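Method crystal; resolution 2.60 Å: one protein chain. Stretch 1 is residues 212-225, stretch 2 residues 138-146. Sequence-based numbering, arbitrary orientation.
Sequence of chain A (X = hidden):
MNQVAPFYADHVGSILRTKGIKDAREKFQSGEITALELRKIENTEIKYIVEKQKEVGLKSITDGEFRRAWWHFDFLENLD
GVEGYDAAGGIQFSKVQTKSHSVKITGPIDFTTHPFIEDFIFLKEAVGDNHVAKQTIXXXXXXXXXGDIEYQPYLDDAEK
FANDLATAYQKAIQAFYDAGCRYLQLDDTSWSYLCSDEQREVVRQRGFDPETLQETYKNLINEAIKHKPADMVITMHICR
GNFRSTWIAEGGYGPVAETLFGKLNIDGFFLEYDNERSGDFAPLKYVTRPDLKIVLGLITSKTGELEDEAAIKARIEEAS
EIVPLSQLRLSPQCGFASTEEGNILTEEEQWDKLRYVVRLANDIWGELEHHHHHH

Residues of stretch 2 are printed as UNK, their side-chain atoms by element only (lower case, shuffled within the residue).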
ATOM      1  N   THR A 212       2.995 -18.138  14.337  1.00104.59           N
ATOM      2  CA  THR A 212       2.620 -19.122  13.335  1.00101.21           C
ATOM      3  C   THR A 212       2.129 -18.388  12.097  1.00 98.48           C
ATOM      4  O   THR A 212       2.406 -18.793  10.967  1.00 98.50           O
ATOM      5  CB  THR A 212       1.508 -20.066  13.869  1.00101.52           C
ATOM      6  OG1 THR A 212       0.758 -20.606  12.773  1.00101.05           O
ATOM      7  CG2 THR A 212       0.574 -19.318  14.803  1.00102.23           C
ATOM      8  N   LEU A 213       1.409 -17.294  12.321  1.00 95.13           N
ATOM      9  CA  LEU A 213       0.885 -16.489  11.228  1.00 91.50           C
ATOM     10  C   LEU A 213       2.013 -15.843  10.434  1.00 88.68           C
ATOM     11  O   LEU A 213       1.983 -15.833   9.203  1.00 88.30           O
ATOM     12  CB  LEU A 213      -0.053 -15.408  11.768  1.00 91.00           C
ATOM     13  CG  LEU A 213      -1.426 -15.902  12.218  1.00 90.43           C
ATOM     14  CD1 LEU A 213      -2.237 -14.729  12.728  1.00 91.07           C
ATOM     15  CD2 LEU A 213      -2.140 -16.576  11.056  1.00 90.94           C
ATOM     16  N   GLN A 214       3.009 -15.311  11.142  1.00 85.42           N
ATOM     17  CA  GLN A 214       4.150 -14.663  10.493  1.00 82.61           C
ATOM     18  C   GLN A 214       4.807 -15.593   9.476  1.00 81.53           C
ATOM     19  O   GLN A 214       5.442 -15.142   8.519  1.00 82.05           O
ATOM     20  CB  GLN A 214       5.184 -14.215  11.538  1.00 80.57           C
ATOM     21  CG  GLN A 214       4.700 -13.086  12.441  1.00 79.05           C
ATOM     22  CD  GLN A 214       5.797 -12.508  13.323  1.00 78.97           C
ATOM     23  OE1 GLN A 214       6.810 -12.002  12.829  1.00 77.06           O
ATOM     24  NE2 GLN A 214       5.596 -12.577  14.638  1.00 77.25           N
ATOM     25  N   GLU A 215       4.634 -16.894   9.693  1.00 79.58           N
ATOM     26  CA  GLU A 215       5.188 -17.913   8.818  1.00 77.69           C
ATOM     27  C   GLU A 215       4.254 -18.104   7.622  1.00 75.02           C
ATOM     28  O   GLU A 215       4.663 -17.925   6.467  1.00 74.09           O
ATOM     29  CB  GLU A 215       5.345 -19.230   9.588  1.00 79.26           C
ATOM     30  CG  GLU A 215       6.366 -20.198   8.996  1.00 81.05           C
ATOM     31  CD  GLU A 215       7.790 -19.665   9.048  1.00 82.48           C
ATOM     32  OE1 GLU A 215       8.721 -20.431   8.711  1.00 83.80           O
ATOM     33  OE2 GLU A 215       7.980 -18.484   9.421  1.00 82.53           O
ATOM     34  N   THR A 216       3.001 -18.461   7.896  1.00 71.30           N
ATOM     35  CA  THR A 216       2.032 -18.656   6.820  1.00 68.49           C
ATOM     36  C   THR A 216       2.054 -17.418   5.903  1.00 65.60           C
ATOM     37  O   THR A 216       2.094 -17.547   4.676  1.00 63.96           O
ATOM     38  CB  THR A 216       0.595 -18.896   7.381  1.00 68.01           C
ATOM     39  OG1 THR A 216       0.131 -17.723   8.052  1.00 68.89           O
ATOM     40  CG2 THR A 216       0.591 -20.054   8.366  1.00 67.05           C
ATOM     41  N   TYR A 217       2.078 -16.232   6.515  1.00 62.30           N
ATOM     42  CA  TYR A 217       2.111 -14.958   5.792  1.00 59.81           C
ATOM     43  C   TYR A 217       3.406 -14.716   5.020  1.00 58.85           C
ATOM     44  O   TYR A 217       3.371 -14.412   3.830  1.00 57.96           O
ATOM     45  CB  TYR A 217       1.880 -13.794   6.759  1.00 58.41           C
ATOM     46  CG  TYR A 217       0.487 -13.742   7.349  1.00 58.00           C
ATOM     47  CD1 TYR A 217       0.127 -12.734   8.242  1.00 58.32           C
ATOM     48  CD2 TYR A 217      -0.483 -14.686   6.993  1.00 57.93           C
ATOM     49  CE1 TYR A 217      -1.164 -12.661   8.764  1.00 58.68           C
ATOM     50  CE2 TYR A 217      -1.777 -14.625   7.508  1.00 57.63           C
ATOM     51  CZ  TYR A 217      -2.110 -13.606   8.393  1.00 57.51           C
ATOM     52  OH  TYR A 217      -3.391 -13.515   8.885  1.00 55.43           O
ATOM     53  N   LYS A 218       4.548 -14.843   5.691  1.00 59.29           N
ATOM     54  CA  LYS A 218       5.833 -14.636   5.023  1.00 59.33           C
ATOM     55  C   LYS A 218       5.942 -15.520   3.784  1.00 58.34           C
ATOM     56  O   LYS A 218       6.407 -15.079   2.732  1.00 59.95           O
ATOM     57  CB  LYS A 218       6.998 -14.948   5.964  1.00 59.27           C
ATOM     58  CG  LYS A 218       8.350 -14.985   5.258  1.00 60.61           C
ATOM     59  CD  LYS A 218       9.255 -16.057   5.854  1.00 63.62           C
ATOM     60  CE  LYS A 218       8.683 -17.466   5.637  1.00 66.00           C
ATOM     61  NZ  LYS A 218       9.386 -18.530   6.437  1.00 66.50           N
ATOM     62  N   ASN A 219       5.518 -16.770   3.913  1.00 57.10           N
ATOM     63  CA  ASN A 219       5.570 -17.698   2.793  1.00 55.84           C
ATOM     64  C   ASN A 219       4.496 -17.364   1.766  1.00 53.88           C
ATOM     65  O   ASN A 219       4.689 -17.553   0.567  1.00 52.46           O
ATOM     66  CB  ASN A 219       5.386 -19.131   3.294  1.00 58.55           C
ATOM     67  CG  ASN A 219       6.498 -19.566   4.230  1.00 58.78           C
ATOM     68  OD1 ASN A 219       7.653 -19.689   3.824  1.00 58.89           O
ATOM     69  ND2 ASN A 219       6.155 -19.794   5.492  1.00 61.28           N
ATOM     70  N   LEU A 220       3.361 -16.868   2.247  1.00 52.54           N
ATOM     71  CA  LEU A 220       2.257 -16.491   1.367  1.00 50.24           C
ATOM     72  C   LEU A 220       2.661 -15.316   0.480  1.00 49.91           C
ATOM     73  O   LEU A 220       2.440 -15.334  -0.737  1.00 48.57           O
ATOM     74  CB  LEU A 220       1.033 -16.104   2.197  1.00 47.81           C
ATOM     75  CG  LEU A 220      -0.141 -15.512   1.418  1.00 48.97           C
ATOM     76  CD1 LEU A 220      -0.582 -16.466   0.312  1.00 47.35           C
ATOM     77  CD2 LEU A 220      -1.293 -15.236   2.377  1.00 48.11           C
ATOM     78  N   ILE A 221       3.262 -14.306   1.112  1.00 48.10           N
ATOM     79  CA  ILE A 221       3.711 -13.104   0.433  1.00 46.75           C
ATOM     80  C   ILE A 221       4.816 -13.407  -0.565  1.00 49.78           C
ATOM     81  O   ILE A 221       4.713 -13.060  -1.743  1.00 49.06           O
ATOM     82  CB  ILE A 221       4.294 -12.068   1.408  1.00 45.21           C
ATOM     83  CG1 ILE A 221       3.325 -11.794   2.565  1.00 44.44           C
ATOM     84  CG2 ILE A 221       4.672 -10.818   0.643  1.00 40.41           C
ATOM     85  CD1 ILE A 221       1.909 -11.530   2.151  1.00 45.28           C
ATOM     86  N   ASN A 222       5.887 -14.042  -0.099  1.00 51.42           N
ATOM     87  CA  ASN A 222       6.992 -14.338  -1.006  1.00 53.93           C
ATOM     88  C   ASN A 222       6.503 -15.141  -2.204  1.00 54.63           C
ATOM     89  O   ASN A 222       6.912 -14.885  -3.337  1.00 55.09           O
ATOM     90  CB  ASN A 222       8.127 -15.087  -0.284  1.00 53.57           C
ATOM     91  CG  ASN A 222       8.896 -14.194   0.695  1.00 53.44           C
ATOM     92  OD1 ASN A 222       9.198 -13.032   0.395  1.00 50.48           O
ATOM     93  ND2 ASN A 222       9.230 -14.745   1.864  1.00 52.92           N
ATOM     94  N   GLU A 223       5.618 -16.099  -1.956  1.00 56.49           N
ATOM     95  CA  GLU A 223       5.086 -16.908  -3.044  1.00 59.81           C
ATOM     96  C   GLU A 223       4.247 -16.062  -3.999  1.00 59.37           C
ATOM     97  O   GLU A 223       4.364 -16.191  -5.220  1.00 60.06           O
ATOM     98  CB  GLU A 223       4.230 -18.055  -2.505  1.00 61.61           C
ATOM     99  CG  GLU A 223       3.794 -19.011  -3.591  1.00 64.80           C
ATOM    100  CD  GLU A 223       2.821 -20.060  -3.108  1.00 70.97           C
ATOM    101  OE1 GLU A 223       2.357 -20.850  -3.973  1.00 71.20           O
ATOM    102  OE2 GLU A 223       2.519 -20.101  -1.880  1.00 71.80           O
ATOM    103  N   ALA A 224       3.401 -15.203  -3.431  1.00 58.34           N
ATOM    104  CA  ALA A 224       2.536 -14.324  -4.208  1.00 57.55           C
ATOM    105  C   ALA A 224       3.330 -13.423  -5.148  1.00 57.53           C
ATOM    106  O   ALA A 224       2.872 -13.107  -6.247  1.00 55.79           O
ATOM    107  CB  ALA A 224       1.687 -13.470  -3.274  1.00 58.76           C
ATOM    108  N   ILE A 225       4.518 -13.013  -4.715  1.00 57.93           N
ATOM    109  CA  ILE A 225       5.363 -12.148  -5.528  1.00 60.37           C
ATOM    110  C   ILE A 225       6.599 -12.865  -6.070  1.00 62.17           C
ATOM    111  O   ILE A 225       7.581 -12.221  -6.449  1.00 63.58           O
ATOM    112  CB  ILE A 225       5.824 -10.922  -4.732  1.00 59.24           C
ATOM    113  CG1 ILE A 225       6.668 -11.358  -3.533  1.00 58.85           C
ATOM    114  CG2 ILE A 225       4.623 -10.138  -4.273  1.00 60.83           C
ATOM    115  CD1 ILE A 225       7.336 -10.210  -2.810  1.00 56.36           C
ATOM    116  N   UNK A 138      -4.640  -4.728  -1.428  1.00 35.73           N
ATOM    117  CA  UNK A 138      -4.362  -5.329  -0.123  1.00 37.70           C
ATOM    118  C   UNK A 138      -3.414  -6.486  -0.305  1.00 39.01           C
ATOM    119  O   UNK A 138      -3.299  -7.055  -1.397  1.00 41.46           O
ATOM    120  c   UNK A 138      -5.735  -5.802   0.357  1.00 37.87           C
ATOM    121  c   UNK A 138      -6.503  -5.995  -0.917  1.00 37.79           C
ATOM    122  c   UNK A 138      -6.079  -4.791  -1.727  1.00 35.44           C
ATOM    123  N   UNK A 139      -2.737  -6.817   0.779  1.00 39.81           N
ATOM    124  CA  UNK A 139      -1.795  -7.914   0.829  1.00 42.24           C
ATOM    125  C   UNK A 139      -2.562  -9.230   0.744  1.00 43.70           C
ATOM    126  O   UNK A 139      -3.673  -9.340   1.245  1.00 46.33           O
ATOM    127  c   UNK A 139      -1.036  -7.845   2.153  1.00 43.15           C
ATOM    128  o   UNK A 139      -0.153  -8.936   2.304  1.00 45.77           O
ATOM    129  N   UNK A 140      -1.984 -10.250   0.108  1.00 45.82           N
ATOM    130  CA  UNK A 140      -2.748 -11.498   0.050  1.00 47.54           C
ATOM    131  C   UNK A 140      -3.104 -12.042   1.443  1.00 49.70           C
ATOM    132  O   UNK A 140      -4.134 -12.684   1.612  1.00 49.14           O
ATOM    133  c   UNK A 140      -1.826 -12.429  -0.744  1.00 44.66           C
ATOM    134  c   UNK A 140      -0.628 -10.432  -0.432  1.00 46.34           C
ATOM    135  c   UNK A 140      -0.470 -11.943  -0.396  1.00 45.42           C
ATOM    136  N   UNK A 141      -2.265 -11.757   2.435  1.00 51.90           N
ATOM    137  CA  UNK A 141      -2.502 -12.224   3.795  1.00 55.89           C
ATOM    138  C   UNK A 141      -3.702 -11.520   4.406  1.00 57.96           C
ATOM    139  O   UNK A 141      -4.165 -11.887   5.487  1.00 56.51           O
ATOM    140  c   UNK A 141      -1.265 -11.988   4.660  1.00 55.05           C
ATOM    141  N   UNK A 142      -4.195 -10.499   3.719  1.00 62.19           N
ATOM    142  CA  UNK A 142      -5.350  -9.754   4.200  1.00 67.73           C
ATOM    143  C   UNK A 142      -6.635 -10.554   3.978  1.00 68.10           C
ATOM    144  O   UNK A 142      -7.623 -10.371   4.694  1.00 68.03           O
ATOM    145 se   UNK A 142      -5.248  -6.434   5.650  1.00 96.00          SE
ATOM    146  c   UNK A 142      -5.429  -8.395   3.496  1.00 73.13           C
ATOM    147  c   UNK A 142      -5.097  -7.815   6.992  1.00 89.71           C
ATOM    148  c   UNK A 142      -4.494  -7.351   4.090  1.00 80.99           C
ATOM    149  N   UNK A 143      -6.608 -11.452   2.993  1.00 68.89           N
ATOM    150  CA  UNK A 143      -7.760 -12.295   2.679  1.00 68.72           C
ATOM    151  C   UNK A 143      -7.826 -13.447   3.658  1.00 70.99           C
ATOM    152  O   UNK A 143      -8.904 -13.839   4.109  1.00 71.39           O
ATOM    153  c   UNK A 143      -7.656 -12.864   1.258  1.00 65.13           C
ATOM    154  c   UNK A 143      -8.636 -14.153  -0.634  1.00 60.40           C
ATOM    155  c   UNK A 143     -10.120 -13.069   1.017  1.00 60.28           C
ATOM    156  c   UNK A 143      -8.803 -13.775   0.814  1.00 60.28           C
ATOM    157  N   UNK A 144      -6.661 -13.995   3.968  1.00 73.45           N
ATOM    158  CA  UNK A 144      -6.561 -15.105   4.898  1.00 77.70           C
ATOM    159  C   UNK A 144      -7.215 -14.744   6.224  1.00 78.67           C
ATOM    160  O   UNK A 144      -8.023 -15.508   6.750  1.00 79.02           O
ATOM    161  c   UNK A 144      -4.860 -16.524   6.139  1.00 82.37           C
ATOM    162  c   UNK A 144      -4.655 -17.389   8.156  1.00 84.17           C
ATOM    163  c   UNK A 144      -4.518 -17.828   6.010  1.00 82.56           C
ATOM    164  n   UNK A 144      -4.942 -16.281   7.494  1.00 83.59           N
ATOM    165  n   UNK A 144      -4.394 -18.342   7.278  1.00 83.03           N
ATOM    166  c   UNK A 144      -5.089 -15.460   5.111  1.00 79.92           C
ATOM    167  N   UNK A 145      -6.877 -13.573   6.749  1.00 79.65           N
ATOM    168  CA  UNK A 145      -7.429 -13.137   8.018  1.00 82.64           C
ATOM    169  C   UNK A 145      -8.871 -12.664   7.934  1.00 82.48           C
ATOM    170  O   UNK A 145      -9.788 -13.393   8.307  1.00 83.25           O
ATOM    171  c   UNK A 145      -7.105 -11.481   9.940  1.00 90.54           C
ATOM    172  c   UNK A 145      -7.154 -10.104  10.175  1.00 92.83           C
ATOM    173  c   UNK A 145      -7.556 -12.340  10.952  1.00 92.24           C
ATOM    174  c   UNK A 145      -6.565 -12.029   8.629  1.00 85.92           C
ATOM    175  o   UNK A 145      -8.555  -9.956  13.566  1.00 94.35           O
ATOM    176  c   UNK A 145      -7.640  -9.594  11.386  1.00 94.02           C
ATOM    177  c   UNK A 145      -8.047 -11.840  12.170  1.00 93.65           C
ATOM    178  c   UNK A 145      -8.083 -10.465  12.376  1.00 94.09           C
ATOM    179  N   UNK A 146      -9.062 -11.442   7.450  1.00 82.41           N
ATOM    180  CA  UNK A 146     -10.391 -10.849   7.343  1.00 82.10           C
ATOM    181  C   UNK A 146     -11.380 -11.647   6.491  1.00 81.53           C
ATOM    182  O   UNK A 146     -12.540 -11.256   6.342  1.00 81.65           O
ATOM    183  c   UNK A 146     -10.278  -9.414   6.813  1.00 83.01           C
ATOM    184  n   UNK A 146     -13.012  -8.444  10.599  1.00 88.81           N
ATOM    185  c   UNK A 146     -11.858  -8.076  10.050  1.00 89.12           C
ATOM    186  c   UNK A 146      -9.671  -8.420   7.805  1.00 84.56           C
ATOM    187  c   UNK A 146     -10.611  -7.244   8.082  1.00 85.07           C
ATOM    188  n   UNK A 146     -10.741  -8.137  10.765  1.00 89.62           N
ATOM    189  n   UNK A 146     -11.825  -7.657   8.786  1.00 87.55           N
TER

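Position 138 carries three carbons that close a ring onto the backbone N, and it lies out of reach of stretch 1. The closed ring is the signature of proline: Pro138. Position 139 has one carbon and then one oxygen, and the oxygen at position 139 lies 3.3 Å from Ile221 CD1. One carbon and one oxygen make it Ser139, and the hydrogen-bonding need of its OG is met elsewhere in the structure.

Position 140 again shows three carbons closed onto N, and these ring carbons pack on Leu220, Ile221 and Ala224. It is Pro140. Its CG lies 3.5 Å from Ile221 CD1, 3.9 Å from Ala224 CB and 4.0 Å from Leu220 CG. A compact apolar ring suits this surface, and a residue without an amide hydrogen is well tolerated close to the start of a helix, where that hydrogen commonly lacks a partner; the O of Pro140 accepts a bond from the N of residue 143 at 3.1 Å.

Position 141 has a single side-chain carbon, which stands over the face of the Tyr217 ring, 3.7 Å from the centroid and 13° off the normal, a CH-pi contact. One carbon means Ala141. The small side chain fits where the backbones come close: the CA atoms of Ala141 and Tyr217 are 5.7 Å apart, and Leu220 CD2 reaches to 3.5 Å from Ala141 CA.

Position 142 holds two carbons, a selenium and a terminal carbon in an unbranched chain; its CB points away from stretch 1, and it makes no contact there. This is selenomethionine, Met142. Position 143 has four carbons forked at the second, buried but likewise without contact to stretch 1: Leu143.

Position 144 bears one carbon and a five-membered ring of three carbons and two nitrogens. The edge of Tyr217 is directed toward the face of this ring, with planes at 83° and centroids 5.3 Å apart, and Leu213 CD2 also approaches it. The residue is His144, and the Leu213 CD2 contact is to His144 CE1, at 3.9 Å. A flat ring at this partly exposed site can serve both neighbours.

Position 145 has one carbon and a six-carbon ring bearing an oxygen. The CB at position 145 is 3.5 Å from Tyr217 OH, but the ring leads away into an exposed setting: Tyr145. Position 146, with three carbons, a nitrogen and a carbon carrying two more nitrogens, is exposed and out of reach: Arg146.

The contact works by packing, with no clear hydrogen bond across it. The helices run at 142° between their directions, so Ala224 and Ile221 meet the start of stretch 2, whereas Leu213 meets His144 farther along. Between them Tyr217 offers a face to Ala141 and an edge to His144.

Stretch 2 138-146: PSPAMLHYR
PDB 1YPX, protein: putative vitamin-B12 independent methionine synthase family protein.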